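Local coordinates for genome polyprotein (Chicken sicinivirus JSY, PDB 6QWT), which includes, as the C-terminal piece described here, the 3Dpol RNA-dependent RNA polymerase, which probably copies the viral RNA during replication, at residues Ile71-Leu76 and Asn308-Leu313; Tyr151-Phe156 and Ser278-Gly283; Glu403-Ser408 and Tyr426-Ala431. All blocks are in the same frame, centred on the assembly; numbering follows the deposited sequence.

Interaction 1: Ile71-Leu76 and Asn308-Leu313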
ATOM      1  N   ILE A  71      -6.913 -10.456  21.257  1.00 20.95           N
ATOM      2  CA  ILE A  71      -6.939 -11.891  20.956  1.00 19.26           C
ATOM      3  C   ILE A  71      -8.299 -12.337  20.431  1.00 23.65           C
ATOM      4  O   ILE A  71      -8.338 -13.100  19.451  1.00 19.69           O
ATOM      5  CB  ILE A  71      -6.490 -12.701  22.186  1.00 25.08           C
ATOM      6  CG1 ILE A  71      -5.075 -12.298  22.614  1.00 27.26           C
ATOM      7  CG2 ILE A  71      -6.603 -14.202  21.908  1.00 25.17           C
ATOM      8  CD1 ILE A  71      -3.995 -13.164  22.053  1.00 31.02           C
ATOM      9  N   PRO A  72      -9.434 -11.935  21.022  1.00 20.93           N
ATOM     10  CA  PRO A  72     -10.721 -12.264  20.387  1.00 22.52           C
ATOM     11  C   PRO A  72     -10.829 -11.767  18.954  1.00 21.27           C
ATOM     12  O   PRO A  72     -11.404 -12.464  18.107  1.00 20.29           O
ATOM     13  CB  PRO A  72     -11.742 -11.583  21.310  1.00 22.29           C
ATOM     14  CG  PRO A  72     -11.079 -11.568  22.635  1.00 20.93           C
ATOM     15  CD  PRO A  72      -9.630 -11.313  22.346  1.00 21.77           C
ATOM     16  N   ALA A  73     -10.286 -10.583  18.653  1.00 21.65           N
ATOM     17  CA  ALA A  73     -10.345 -10.074  17.286  1.00 19.65           C
ATOM     18  C   ALA A  73      -9.531 -10.943  16.340  1.00 19.07           C
ATOM     19  O   ALA A  73      -9.943 -11.189  15.202  1.00 19.15           O
ATOM     20  CB  ALA A  73      -9.854  -8.627  17.236  1.00 16.93           C
ATOM     21  N   VAL A  74      -8.369 -11.420  16.799  1.00 17.97           N
ATOM     22  CA  VAL A  74      -7.561 -12.329  15.990  1.00 22.57           C
ATOM     23  C   VAL A  74      -8.363 -13.578  15.638  1.00 21.15           C
ATOM     24  O   VAL A  74      -8.440 -13.981  14.471  1.00 18.61           O
ATOM     25  CB  VAL A  74      -6.254 -12.686  16.722  1.00 21.77           C
ATOM     26  CG1 VAL A  74      -5.514 -13.786  15.978  1.00 19.13           C
ATOM     27  CG2 VAL A  74      -5.376 -11.453  16.886  1.00 16.76           C
ATOM     28  N   LYS A  75      -8.980 -14.201  16.645  1.00 17.55           N
ATOM     29  CA  LYS A  75      -9.773 -15.401  16.404  1.00 22.92           C
ATOM     30  C   LYS A  75     -10.950 -15.112  15.483  1.00 22.04           C
ATOM     31  O   LYS A  75     -11.260 -15.910  14.592  1.00 21.25           O
ATOM     32  CB  LYS A  75     -10.263 -15.978  17.734  1.00 20.14           C
ATOM     33  CG  LYS A  75      -9.146 -16.328  18.704  1.00 27.22           C
ATOM     34  CD  LYS A  75      -8.218 -17.376  18.113  1.00 25.96           C
ATOM     35  CE  LYS A  75      -7.066 -17.689  19.050  1.00 29.66           C
ATOM     36  NZ  LYS A  75      -6.210 -18.780  18.506  1.00 35.95           N
ATOM     37  N   LEU A  76     -11.613 -13.970  15.675  1.00 20.88           N
ATOM     38  CA  LEU A  76     -12.764 -13.628  14.846  1.00 21.98           C
ATOM     39  C   LEU A  76     -12.364 -13.478  13.383  1.00 20.00           C
ATOM     40  O   LEU A  76     -13.028 -14.016  12.487  1.00 19.81           O
ATOM     41  CB  LEU A  76     -13.414 -12.343  15.359  1.00 18.43           C
ATOM     42  CG  LEU A  76     -14.658 -11.887  14.594  1.00 22.86           C
ATOM     43  CD1 LEU A  76     -15.717 -12.984  14.594  1.00 20.00           C
ATOM     44  CD2 LEU A  76     -15.203 -10.603  15.194  1.00 19.35           C
ATOM     45  N   ASN A 308      -4.862  -4.363   9.875  1.00 23.58           N
ATOM     46  CA  ASN A 308      -5.956  -3.400   9.910  1.00 22.40           C
ATOM     47  C   ASN A 308      -7.278  -4.073  10.264  1.00 22.33           C
ATOM     48  O   ASN A 308      -8.044  -3.557  11.086  1.00 22.36           O
ATOM     49  CB  ASN A 308      -6.046  -2.694   8.561  1.00 24.97           C
ATOM     50  CG  ASN A 308      -6.590  -1.297   8.671  1.00 28.22           C
ATOM     51  OD1 ASN A 308      -7.262  -0.955   9.644  1.00 26.72           O
ATOM     52  ND2 ASN A 308      -6.268  -0.460   7.692  1.00 28.68           N
ATOM     53  N   ASN A 309      -7.563  -5.227   9.652  1.00 21.93           N
ATOM     54  CA  ASN A 309      -8.790  -5.954   9.969  1.00 22.04           C
ATOM     55  C   ASN A 309      -8.842  -6.310  11.450  1.00 23.44           C
ATOM     56  O   ASN A 309      -9.856  -6.081  12.120  1.00 17.30           O
ATOM     57  CB  ASN A 309      -8.892  -7.219   9.113  1.00 16.27           C
ATOM     58  CG  ASN A 309      -9.614  -6.985   7.793  1.00 24.52           C
ATOM     59  OD1 ASN A 309     -10.760  -7.408   7.610  1.00 19.22           O
ATOM     60  ND2 ASN A 309      -8.938  -6.322   6.860  1.00 24.10           N
ATOM     61  N   ILE A 310      -7.743  -6.863  11.979  1.00 18.59           N
ATOM     62  CA  ILE A 310      -7.698  -7.272  13.382  1.00 21.47           C
ATOM     63  C   ILE A 310      -7.915  -6.072  14.296  1.00 22.86           C
ATOM     64  O   ILE A 310      -8.686  -6.133  15.263  1.00 22.08           O
ATOM     65  CB  ILE A 310      -6.360  -7.971  13.694  1.00 21.47           C
ATOM     66  CG1 ILE A 310      -6.125  -9.151  12.748  1.00 20.84           C
ATOM     67  CG2 ILE A 310      -6.307  -8.406  15.149  1.00 17.21           C
ATOM     68  CD1 ILE A 310      -6.665 -10.444  13.222  1.00 24.49           C
ATOM     69  N   SER A 311      -7.230  -4.965  14.007  1.00 21.41           N
ATOM     70  CA  SER A 311      -7.318  -3.789  14.867  1.00 22.36           C
ATOM     71  C   SER A 311      -8.736  -3.230  14.892  1.00 23.16           C
ATOM     72  O   SER A 311      -9.279  -2.936  15.963  1.00 22.34           O
ATOM     73  CB  SER A 311      -6.319  -2.732  14.398  1.00 18.83           C
ATOM     74  OG  SER A 311      -5.012  -3.274  14.356  1.00 22.30           O
ATOM     75  N   LEU A 312      -9.356  -3.085  13.716  1.00 22.86           N
ATOM     76  CA  LEU A 312     -10.731  -2.592  13.653  1.00 24.43           C
ATOM     77  C   LEU A 312     -11.685  -3.506  14.410  1.00 23.89           C
ATOM     78  O   LEU A 312     -12.535  -3.032  15.175  1.00 22.38           O
ATOM     79  CB  LEU A 312     -11.175  -2.456  12.198  1.00 19.86           C
ATOM     80  CG  LEU A 312     -10.512  -1.358  11.367  1.00 26.60           C
ATOM     81  CD1 LEU A 312     -10.653  -1.661   9.879  1.00 25.03           C
ATOM     82  CD2 LEU A 312     -11.100   0.007  11.707  1.00 27.55           C
ATOM     83  N   LEU A 313     -11.560  -4.819  14.206  1.00 21.81           N
ATOM     84  CA  LEU A 313     -12.421  -5.764  14.908  1.00 23.75           C
ATOM     85  C   LEU A 313     -12.235  -5.665  16.420  1.00 21.80           C
ATOM     86  O   LEU A 313     -13.203  -5.780  17.178  1.00 18.67           O
ATOM     87  CB  LEU A 313     -12.143  -7.186  14.418  1.00 19.63           C
ATOM     88  CG  LEU A 313     -12.638  -7.517  13.004  1.00 20.56           C
ATOM     89  CD1 LEU A 313     -11.923  -8.733  12.435  1.00 20.59           C
ATOM     90  CD2 LEU A 313     -14.139  -7.738  12.986  1.00 29.02           C
TER

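Interaction 2: Tyr151-Phe156 and Ser278-Gly283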
ATOM      1  N   TYR A 151      18.383  -8.923   7.719  1.00 23.15           N
ATOM      2  CA  TYR A 151      18.534  -8.100   6.527  1.00 24.72           C
ATOM      3  C   TYR A 151      18.132  -6.667   6.851  1.00 26.86           C
ATOM      4  O   TYR A 151      17.502  -6.391   7.877  1.00 25.34           O
ATOM      5  CB  TYR A 151      17.701  -8.656   5.363  1.00 24.64           C
ATOM      6  CG  TYR A 151      16.219  -8.725   5.649  1.00 22.91           C
ATOM      7  CD1 TYR A 151      15.388  -7.647   5.372  1.00 24.56           C
ATOM      8  CD2 TYR A 151      15.649  -9.868   6.197  1.00 24.19           C
ATOM      9  CE1 TYR A 151      14.033  -7.702   5.635  1.00 25.78           C
ATOM     10  CE2 TYR A 151      14.291  -9.932   6.462  1.00 26.43           C
ATOM     11  CZ  TYR A 151      13.490  -8.844   6.178  1.00 27.27           C
ATOM     12  OH  TYR A 151      12.140  -8.894   6.437  1.00 28.14           O
ATOM     13  N   PHE A 152      18.491  -5.759   5.944  1.00 25.30           N
ATOM     14  CA  PHE A 152      18.286  -4.325   6.111  1.00 23.55           C
ATOM     15  C   PHE A 152      17.253  -3.815   5.114  1.00 26.04           C
ATOM     16  O   PHE A 152      17.313  -4.150   3.927  1.00 24.38           O
ATOM     17  CB  PHE A 152      19.595  -3.555   5.905  1.00 25.43           C
ATOM     18  CG  PHE A 152      20.551  -3.642   7.060  1.00 24.26           C
ATOM     19  CD1 PHE A 152      20.438  -2.778   8.137  1.00 24.48           C
ATOM     20  CD2 PHE A 152      21.579  -4.571   7.056  1.00 23.98           C
ATOM     21  CE1 PHE A 152      21.323  -2.850   9.198  1.00 25.24           C
ATOM     22  CE2 PHE A 152      22.469  -4.645   8.116  1.00 24.66           C
ATOM     23  CZ  PHE A 152      22.339  -3.783   9.185  1.00 21.45           C
ATOM     24  N   TYR A 153      16.319  -2.997   5.595  1.00 24.18           N
ATOM     25  CA  TYR A 153      15.516  -2.158   4.716  1.00 22.44           C
ATOM     26  C   TYR A 153      16.295  -0.887   4.394  1.00 28.49           C
ATOM     27  O   TYR A 153      16.875  -0.266   5.290  1.00 26.60           O
ATOM     28  CB  TYR A 153      14.182  -1.793   5.374  1.00 25.39           C
ATOM     29  CG  TYR A 153      13.181  -2.925   5.469  1.00 31.23           C
ATOM     30  CD1 TYR A 153      12.207  -3.108   4.490  1.00 29.48           C
ATOM     31  CD2 TYR A 153      13.200  -3.805   6.546  1.00 26.81           C
ATOM     32  CE1 TYR A 153      11.284  -4.147   4.581  1.00 32.09           C
ATOM     33  CE2 TYR A 153      12.287  -4.841   6.645  1.00 31.83           C
ATOM     34  CZ  TYR A 153      11.331  -5.008   5.663  1.00 37.83           C
ATOM     35  OH  TYR A 153      10.429  -6.043   5.772  1.00 34.66           O
ATOM     36  N   THR A 154      16.315  -0.503   3.120  1.00 26.03           N
ATOM     37  CA  THR A 154      16.844   0.797   2.724  1.00 29.23           C
ATOM     38  C   THR A 154      15.738   1.838   2.827  1.00 27.64           C
ATOM     39  O   THR A 154      14.661   1.662   2.250  1.00 31.79           O
ATOM     40  CB  THR A 154      17.397   0.766   1.298  1.00 30.70           C
ATOM     41  OG1 THR A 154      16.376   0.323   0.396  1.00 38.42           O
ATOM     42  CG2 THR A 154      18.586  -0.171   1.208  1.00 26.30           C
ATOM     43  N   THR A 155      16.004   2.918   3.556  1.00 30.77           N
ATOM     44  CA  THR A 155      15.017   3.960   3.821  1.00 29.72           C
ATOM     45  C   THR A 155      15.362   5.219   3.035  1.00 27.72           C
ATOM     46  O   THR A 155      16.506   5.683   3.070  1.00 26.43           O
ATOM     47  CB  THR A 155      14.949   4.281   5.317  1.00 25.34           C
ATOM     48  OG1 THR A 155      14.652   3.087   6.051  1.00 28.60           O
ATOM     49  CG2 THR A 155      13.878   5.326   5.594  1.00 22.83           C
ATOM     50  N   PHE A 156      14.371   5.771   2.340  1.00 25.60           N
ATOM     51  CA  PHE A 156      14.528   7.002   1.584  1.00 24.20           C
ATOM     52  C   PHE A 156      13.342   7.920   1.842  1.00 25.12           C
ATOM     53  O   PHE A 156      12.294   7.498   2.338  1.00 24.54           O
ATOM     54  CB  PHE A 156      14.643   6.734   0.073  1.00 24.83           C
ATOM     55  CG  PHE A 156      15.818   5.878  -0.308  1.00 30.97           C
ATOM     56  CD1 PHE A 156      17.113   6.356  -0.174  1.00 30.27           C
ATOM     57  CD2 PHE A 156      15.629   4.600  -0.811  1.00 30.47           C
ATOM     58  CE1 PHE A 156      18.197   5.573  -0.527  1.00 28.96           C
ATOM     59  CE2 PHE A 156      16.709   3.811  -1.167  1.00 33.57           C
ATOM     60  CZ  PHE A 156      17.994   4.299  -1.024  1.00 32.45           C
ATOM     61  N   SER A 278      12.592  -4.724  12.869  1.00 24.08           N
ATOM     62  CA  SER A 278      13.253  -4.639  11.577  1.00 26.65           C
ATOM     63  C   SER A 278      14.484  -3.744  11.639  1.00 25.69           C
ATOM     64  O   SER A 278      14.558  -2.810  12.441  1.00 25.44           O
ATOM     65  CB  SER A 278      12.284  -4.101  10.521  1.00 25.87           C
ATOM     66  OG  SER A 278      11.787  -2.830  10.908  1.00 22.53           O
ATOM     67  N   LYS A 279      15.447  -4.034  10.766  1.00 24.33           N
ATOM     68  CA  LYS A 279      16.662  -3.243  10.635  1.00 24.64           C
ATOM     69  C   LYS A 279      16.542  -2.307   9.439  1.00 24.02           C
ATOM     70  O   LYS A 279      16.063  -2.703   8.373  1.00 25.60           O
ATOM     71  CB  LYS A 279      17.890  -4.143  10.469  1.00 21.94           C
ATOM     72  CG  LYS A 279      18.148  -5.045  11.661  1.00 29.17           C
ATOM     73  CD  LYS A 279      18.948  -6.272  11.273  1.00 29.32           C
ATOM     74  CE  LYS A 279      20.382  -5.910  10.969  1.00 38.32           C
ATOM     75  NZ  LYS A 279      21.206  -7.101  10.626  1.00 42.78           N
ATOM     76  N   HIS A 280      16.984  -1.064   9.622  1.00 22.75           N
ATOM     77  CA  HIS A 280      16.863  -0.035   8.602  1.00 25.82           C
ATOM     78  C   HIS A 280      18.187   0.692   8.426  1.00 25.02           C
ATOM     79  O   HIS A 280      19.006   0.754   9.346  1.00 25.28           O
ATOM     80  CB  HIS A 280      15.774   0.987   8.960  1.00 26.89           C
ATOM     81  CG  HIS A 280      14.414   0.392   9.148  1.00 28.33           C
ATOM     82  ND1 HIS A 280      13.370   0.635   8.280  1.00 27.67           N
ATOM     83  CD2 HIS A 280      13.919  -0.423  10.111  1.00 26.92           C
ATOM     84  CE1 HIS A 280      12.294  -0.007   8.699  1.00 28.14           C
ATOM     85  NE2 HIS A 280      12.601  -0.659   9.805  1.00 27.89           N
ATOM     86  N   VAL A 281      18.387   1.249   7.233  1.00 25.20           N
ATOM     87  CA  VAL A 281      19.523   2.124   6.966  1.00 26.74           C
ATOM     88  C   VAL A 281      19.023   3.332   6.181  1.00 27.16           C
ATOM     89  O   VAL A 281      18.494   3.188   5.072  1.00 27.07           O
ATOM     90  CB  VAL A 281      20.666   1.408   6.220  1.00 27.10           C
ATOM     91  CG1 VAL A 281      20.184   0.739   4.927  1.00 24.50           C
ATOM     92  CG2 VAL A 281      21.811   2.375   5.959  1.00 24.87           C
ATOM     93  N   PHE A 282      19.160   4.516   6.767  1.00 25.50           N
ATOM     94  CA  PHE A 282      18.756   5.777   6.151  1.00 25.57           C
ATOM     95  C   PHE A 282      20.018   6.612   5.975  1.00 25.99           C
ATOM     96  O   PHE A 282      20.440   7.314   6.900  1.00 24.92           O
ATOM     97  CB  PHE A 282      17.717   6.491   7.013  1.00 24.93           C
ATOM     98  CG  PHE A 282      17.297   7.834   6.482  1.00 24.72           C
ATOM     99  CD1 PHE A 282      16.455   7.931   5.385  1.00 24.43           C
ATOM    100  CD2 PHE A 282      17.727   8.999   7.093  1.00 27.30           C
ATOM    101  CE1 PHE A 282      16.059   9.165   4.902  1.00 24.51           C
ATOM    102  CE2 PHE A 282      17.336  10.237   6.615  1.00 26.78           C
ATOM    103  CZ  PHE A 282      16.501  10.320   5.519  1.00 26.50           C
ATOM    104  N   GLY A 283      20.626   6.536   4.797  1.00 26.55           N
ATOM    105  CA  GLY A 283      21.916   7.179   4.618  1.00 24.43           C
ATOM    106  C   GLY A 283      22.945   6.422   5.441  1.00 25.99           C
ATOM    107  O   GLY A 283      23.139   5.211   5.275  1.00 23.40           O
TER
HETATM  108  O   HOH W   1      14.640  -6.550   9.049  1.00 24.28           O
HETATM  109  O   HOH W   2      19.121   4.858   2.737  1.00 21.69           O

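Interaction 3: Glu403-Ser408 and Tyr426-Ala431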
ATOM      1  N   GLU A 403      -8.445  16.177  -8.657  1.00 24.67           N
ATOM      2  CA  GLU A 403      -7.148  16.727  -8.284  1.00 26.96           C
ATOM      3  C   GLU A 403      -6.018  15.762  -8.615  1.00 24.52           C
ATOM      4  O   GLU A 403      -4.892  16.195  -8.876  1.00 24.50           O
ATOM      5  CB  GLU A 403      -7.133  17.078  -6.794  1.00 27.76           C
ATOM      6  CG  GLU A 403      -5.942  17.926  -6.377  1.00 38.18           C
ATOM      7  CD  GLU A 403      -5.887  18.173  -4.878  1.00 43.86           C
ATOM      8  OE1 GLU A 403      -5.710  19.343  -4.472  1.00 37.03           O
ATOM      9  OE2 GLU A 403      -6.025  17.198  -4.106  1.00 47.13           O
ATOM     10  N   THR A 404      -6.298  14.457  -8.609  1.00 22.70           N
ATOM     11  CA  THR A 404      -5.275  13.467  -8.930  1.00 23.22           C
ATOM     12  C   THR A 404      -4.686  13.714 -10.316  1.00 23.59           C
ATOM     13  O   THR A 404      -3.482  13.947 -10.459  1.00 28.57           O
ATOM     14  CB  THR A 404      -5.861  12.056  -8.832  1.00 28.29           C
ATOM     15  OG1 THR A 404      -6.237  11.784  -7.474  1.00 30.88           O
ATOM     16  CG2 THR A 404      -4.841  11.027  -9.285  1.00 23.75           C
ATOM     17  N   TYR A 405      -5.522  13.669 -11.355  1.00 23.72           N
ATOM     18  CA  TYR A 405      -5.009  13.795 -12.716  1.00 21.02           C
ATOM     19  C   TYR A 405      -4.864  15.240 -13.180  1.00 20.74           C
ATOM     20  O   TYR A 405      -4.140  15.490 -14.150  1.00 20.70           O
ATOM     21  CB  TYR A 405      -5.894  13.023 -13.707  1.00 19.89           C
ATOM     22  CG  TYR A 405      -7.381  13.269 -13.598  1.00 19.17           C
ATOM     23  CD1 TYR A 405      -8.187  12.440 -12.828  1.00 20.81           C
ATOM     24  CD2 TYR A 405      -7.987  14.311 -14.291  1.00 18.92           C
ATOM     25  CE1 TYR A 405      -9.556  12.649 -12.734  1.00 21.56           C
ATOM     26  CE2 TYR A 405      -9.358  14.530 -14.204  1.00 21.95           C
ATOM     27  CZ  TYR A 405     -10.135  13.696 -13.423  1.00 23.27           C
ATOM     28  OH  TYR A 405     -11.492  13.906 -13.328  1.00 20.59           O
ATOM     29  N   GLN A 406      -5.523  16.195 -12.518  1.00 20.31           N
ATOM     30  CA  GLN A 406      -5.290  17.599 -12.842  1.00 21.26           C
ATOM     31  C   GLN A 406      -3.906  18.047 -12.384  1.00 21.78           C
ATOM     32  O   GLN A 406      -3.231  18.812 -13.083  1.00 19.57           O
ATOM     33  CB  GLN A 406      -6.373  18.475 -12.214  1.00 20.75           C
ATOM     34  CG  GLN A 406      -7.718  18.393 -12.927  1.00 25.02           C
ATOM     35  CD  GLN A 406      -8.832  19.074 -12.155  1.00 24.07           C
ATOM     36  OE1 GLN A 406      -8.681  19.397 -10.977  1.00 28.05           O
ATOM     37  NE2 GLN A 406      -9.962  19.295 -12.817  1.00 21.56           N
ATOM     38  N   GLN A 407      -3.463  17.575 -11.218  1.00 22.06           N
ATOM     39  CA  GLN A 407      -2.158  17.980 -10.705  1.00 21.50           C
ATOM     40  C   GLN A 407      -1.031  17.138 -11.297  1.00 21.71           C
ATOM     41  O   GLN A 407       0.032  17.674 -11.628  1.00 22.88           O
ATOM     42  CB  GLN A 407      -2.141  17.889  -9.179  1.00 21.20           C
ATOM     43  CG  GLN A 407      -3.113  18.827  -8.481  1.00 21.57           C
ATOM     44  CD  GLN A 407      -2.841  20.291  -8.773  1.00 24.89           C
ATOM     45  OE1 GLN A 407      -1.728  20.783  -8.575  1.00 25.23           O
ATOM     46  NE2 GLN A 407      -3.861  20.997  -9.247  1.00 22.31           N
ATOM     47  N   SER A 408      -1.242  15.826 -11.436  1.00 21.73           N
ATOM     48  CA  SER A 408      -0.165  14.951 -11.896  1.00 23.06           C
ATOM     49  C   SER A 408       0.267  15.286 -13.316  1.00 27.40           C
ATOM     50  O   SER A 408       1.447  15.135 -13.655  1.00 22.66           O
ATOM     51  CB  SER A 408      -0.594  13.486 -11.821  1.00 25.62           C
ATOM     52  OG  SER A 408      -0.745  13.062 -10.477  1.00 37.48           O
ATOM     53  N   TYR A 426      -6.674   6.829 -18.394  1.00 21.56           N
ATOM     54  CA  TYR A 426      -7.307   5.667 -17.782  1.00 23.97           C
ATOM     55  C   TYR A 426      -8.010   6.014 -16.478  1.00 25.42           C
ATOM     56  O   TYR A 426      -8.917   5.285 -16.061  1.00 25.57           O
ATOM     57  CB  TYR A 426      -6.273   4.570 -17.530  1.00 26.54           C
ATOM     58  CG  TYR A 426      -5.644   4.020 -18.787  1.00 32.12           C
ATOM     59  CD1 TYR A 426      -4.273   4.099 -18.993  1.00 30.24           C
ATOM     60  CD2 TYR A 426      -6.421   3.414 -19.770  1.00 35.76           C
ATOM     61  CE1 TYR A 426      -3.690   3.595 -20.142  1.00 33.44           C
ATOM     62  CE2 TYR A 426      -5.846   2.906 -20.926  1.00 38.33           C
ATOM     63  CZ  TYR A 426      -4.479   3.000 -21.105  1.00 39.66           C
ATOM     64  OH  TYR A 426      -3.895   2.499 -22.246  1.00 45.36           O
ATOM     65  N   LEU A 427      -7.608   7.105 -15.825  1.00 21.83           N
ATOM     66  CA  LEU A 427      -8.230   7.530 -14.579  1.00 25.53           C
ATOM     67  C   LEU A 427      -9.351   8.535 -14.804  1.00 21.31           C
ATOM     68  O   LEU A 427     -10.381   8.474 -14.125  1.00 22.40           O
ATOM     69  CB  LEU A 427      -7.176   8.136 -13.644  1.00 23.10           C
ATOM     70  CG  LEU A 427      -5.966   7.259 -13.302  1.00 24.88           C
ATOM     71  CD1 LEU A 427      -4.977   8.022 -12.434  1.00 22.51           C
ATOM     72  CD2 LEU A 427      -6.417   5.987 -12.607  1.00 28.12           C
ATOM     73  N   ALA A 428      -9.171   9.447 -15.761  1.00 20.67           N
ATOM     74  CA  ALA A 428     -10.029  10.618 -15.904  1.00 21.89           C
ATOM     75  C   ALA A 428     -11.334  10.351 -16.647  1.00 20.85           C
ATOM     76  O   ALA A 428     -12.327  11.037 -16.386  1.00 20.36           O
ATOM     77  CB  ALA A 428      -9.263  11.734 -16.621  1.00 20.02           C
ATOM     78  N   HIS A 429     -11.369   9.381 -17.564  1.00 19.78           N
ATOM     79  CA  HIS A 429     -12.569   9.189 -18.375  1.00 22.63           C
ATOM     80  C   HIS A 429     -13.770   8.744 -17.552  1.00 24.42           C
ATOM     81  O   HIS A 429     -14.910   8.942 -17.989  1.00 19.13           O
ATOM     82  CB  HIS A 429     -12.304   8.178 -19.494  1.00 17.64           C
ATOM     83  CG  HIS A 429     -12.383   6.750 -19.049  1.00 20.96           C
ATOM     84  ND1 HIS A 429     -13.565   6.040 -19.031  1.00 20.56           N
ATOM     85  CD2 HIS A 429     -11.426   5.903 -18.604  1.00 20.34           C
ATOM     86  CE1 HIS A 429     -13.331   4.815 -18.593  1.00 20.89           C
ATOM     87  NE2 HIS A 429     -12.042   4.707 -18.326  1.00 24.85           N
ATOM     88  N   HIS A 430     -13.546   8.152 -16.373  1.00 20.96           N
ATOM     89  CA  HIS A 430     -14.641   7.697 -15.522  1.00 23.74           C
ATOM     90  C   HIS A 430     -15.498   8.840 -14.990  1.00 23.35           C
ATOM     91  O   HIS A 430     -16.595   8.580 -14.484  1.00 22.67           O
ATOM     92  CB  HIS A 430     -14.093   6.884 -14.347  1.00 21.74           C
ATOM     93  CG  HIS A 430     -13.635   5.509 -14.724  1.00 23.81           C
ATOM     94  ND1 HIS A 430     -14.485   4.561 -15.252  1.00 21.87           N
ATOM     95  CD2 HIS A 430     -12.417   4.923 -14.650  1.00 19.26           C
ATOM     96  CE1 HIS A 430     -13.812   3.449 -15.485  1.00 24.63           C
ATOM     97  NE2 HIS A 430     -12.553   3.642 -15.130  1.00 21.99           N
ATOM     98  N   ALA A 431     -15.036  10.083 -15.085  1.00 21.78           N
ATOM     99  CA  ALA A 431     -15.811  11.231 -14.633  1.00 24.90           C
ATOM    100  C   ALA A 431     -16.963  11.580 -15.567  1.00 22.71           C
ATOM    101  O   ALA A 431     -17.731  12.494 -15.254  1.00 23.52           O
ATOM    102  CB  ALA A 431     -14.901  12.453 -14.473  1.00 22.21           C
TER

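Interaction 1: Ile71-Leu76 and Asn308-Leu313
Ala73 and Leu313 lie where helix 70-81 crosses helix 298-316, the short helical segments passing 8.3 Å apart at their axes with 125° between their directions. The methyl of Ala73 is the bump: CB settles 3.4 Å from Ile310 O and 3.9 Å from Leu313 CB, in the shallow hollow between one carbonyl and the base of the leucine one turn on.

The facing helix answers with bumps of its own. Ile310 reaches across by two branches, CD1 pressing on the backbone at Val74 CA (3.5 Å) and CG2 meeting Val74 CG2 at 3.6 Å. Val74 points mostly away, but CG2 lies anti to its carbonyl carbon (chi1 172° for CG1) and still meets the isoleucine. On the far side of Ala73, the CD2 methyls of Leu76 and Leu313 touch at 3.8 Å, the two side chains crossing at about a right angle.

Leu317 also packs on Ala73, and Leu248 of helix 243-256 on Val74. Helix 298-316 matches by sequence the motif B helix of the palm, to which the contact joins helix 70-81. No hydrogen bond or charge pair spans the segments, implying that van der Waals fit and burial of apolar surface carry the association.

Interaction 2: Tyr151-Phe156 and Ser278-Gly283
Tyr153 and His280 form the tight centre of a parallel strand pair. Tyr153 N donates to Lys279 O (2.8 Å) in a nearly straight bond, 172° at the hydrogen, and Tyr153 O accepts from Val281 N at 2.9 Å, almost in line with its C=O. Thr155 N to Val281 O continues the pattern. Beside this backbone the Tyr153 and His280 rings run near parallel, planes at 24°, but are slid so far that they barely overlap. His280 is held at both nitrogens: NE2 shares a 2.6 Å hydrogen bond with Ser278 OG, and ND1 bonds Glu176, which also takes Thr155 OG1.

Toward the partly exposed edge the backbone pairing slackens, though Lys279 still packs closely on Phe152. Lys279 bends at chi3 (72°), bringing CE over one face of the Phe152 ring, 3.4 Å from Phe152 CZ; NZ makes an off-centre cation-pi contact, 4.2 Å from the Phe152 centroid, and a salt bridge with Asp150. At the C-terminal end, where the strand of Val281 runs out, a water replaces direct pairing: it accepts from Gly283 N and donates to Thr155 O (2.8 Å) and Val281 O. Phe282 turns its ring edge to Thr155 O, with CD1 3.2 Å from that oxygen.

The sequence of strands 152-157 and 174-177 suggests motif F of the polymerase fingers. Within the five-stranded mixed sheet this is the one parallel neighbour pair. Strand 285-290 flanks 277-282 and strand 174-177 flanks 152-157, both antiparallel, while helix 180-189 packs on Tyr151.

Interaction 3: Glu403-Ser408 and Tyr426-Ala431
Tyr405 and Ala428 meet ring to methyl where helix 402-408 packs on the end of helix 417-428. From CB of Tyr405 the chain takes the crowded position at chi1 49°, with CG between the backbone N and the carbonyl carbon. CG is 3.9 Å from Ala428 CB. Along one edge of the ring CD2 and CE2 are each 3.7 Å from that methyl; along the opposite edge CD1 brushes Leu427 CB at 4.5 Å and CE1 approaches Ala428 CA at 3.8 Å. The methyl therefore stands over the ring centre, 3.6 Å from the Tyr405 centroid and only 8° off the normal, a well-formed CH-pi contact. CZ is still under the methyl, 3.9 Å from Ala428 CB, and the hydroxyl OH ends 3.9 Å from Ala431 CB, in the 3-10 turn.

Next to the tyrosine, Thr404 O takes two bonds from Ser408, from N and from OG, on opposite faces of its carbonyl plane.

The contact probably belongs to the helical thumb, as expected for the C-terminal part of this family. Helix 433-449 packs alongside, its Trp439 meeting the Tyr405 ring edge-to-face and also touching Ala428, while Ile400 of strand 396-400 packs on both Tyr405 and Leu427.

The three contacts appear to lie in different parts of the right-hand polymerase fold. Interaction 1 joins helix 70-81 to the probable palm helix 298-316, interaction 2 pairs two strands of the five-stranded sheet, probably in the fingers, and interaction 3 packs what are probably thumb helices. Their centres are 29 to 36 Å apart and none touches another, the nearest atoms of interactions 1 and 2 being about 16 Å apart. Along the chain, interaction 2 falls between the two halves of interaction 1, so its strands are inserted in sequence between helix 70-81 and helix 298-316; interaction 3 follows, closing over only 17 intervening residues. It lies across the chain's centre from both others.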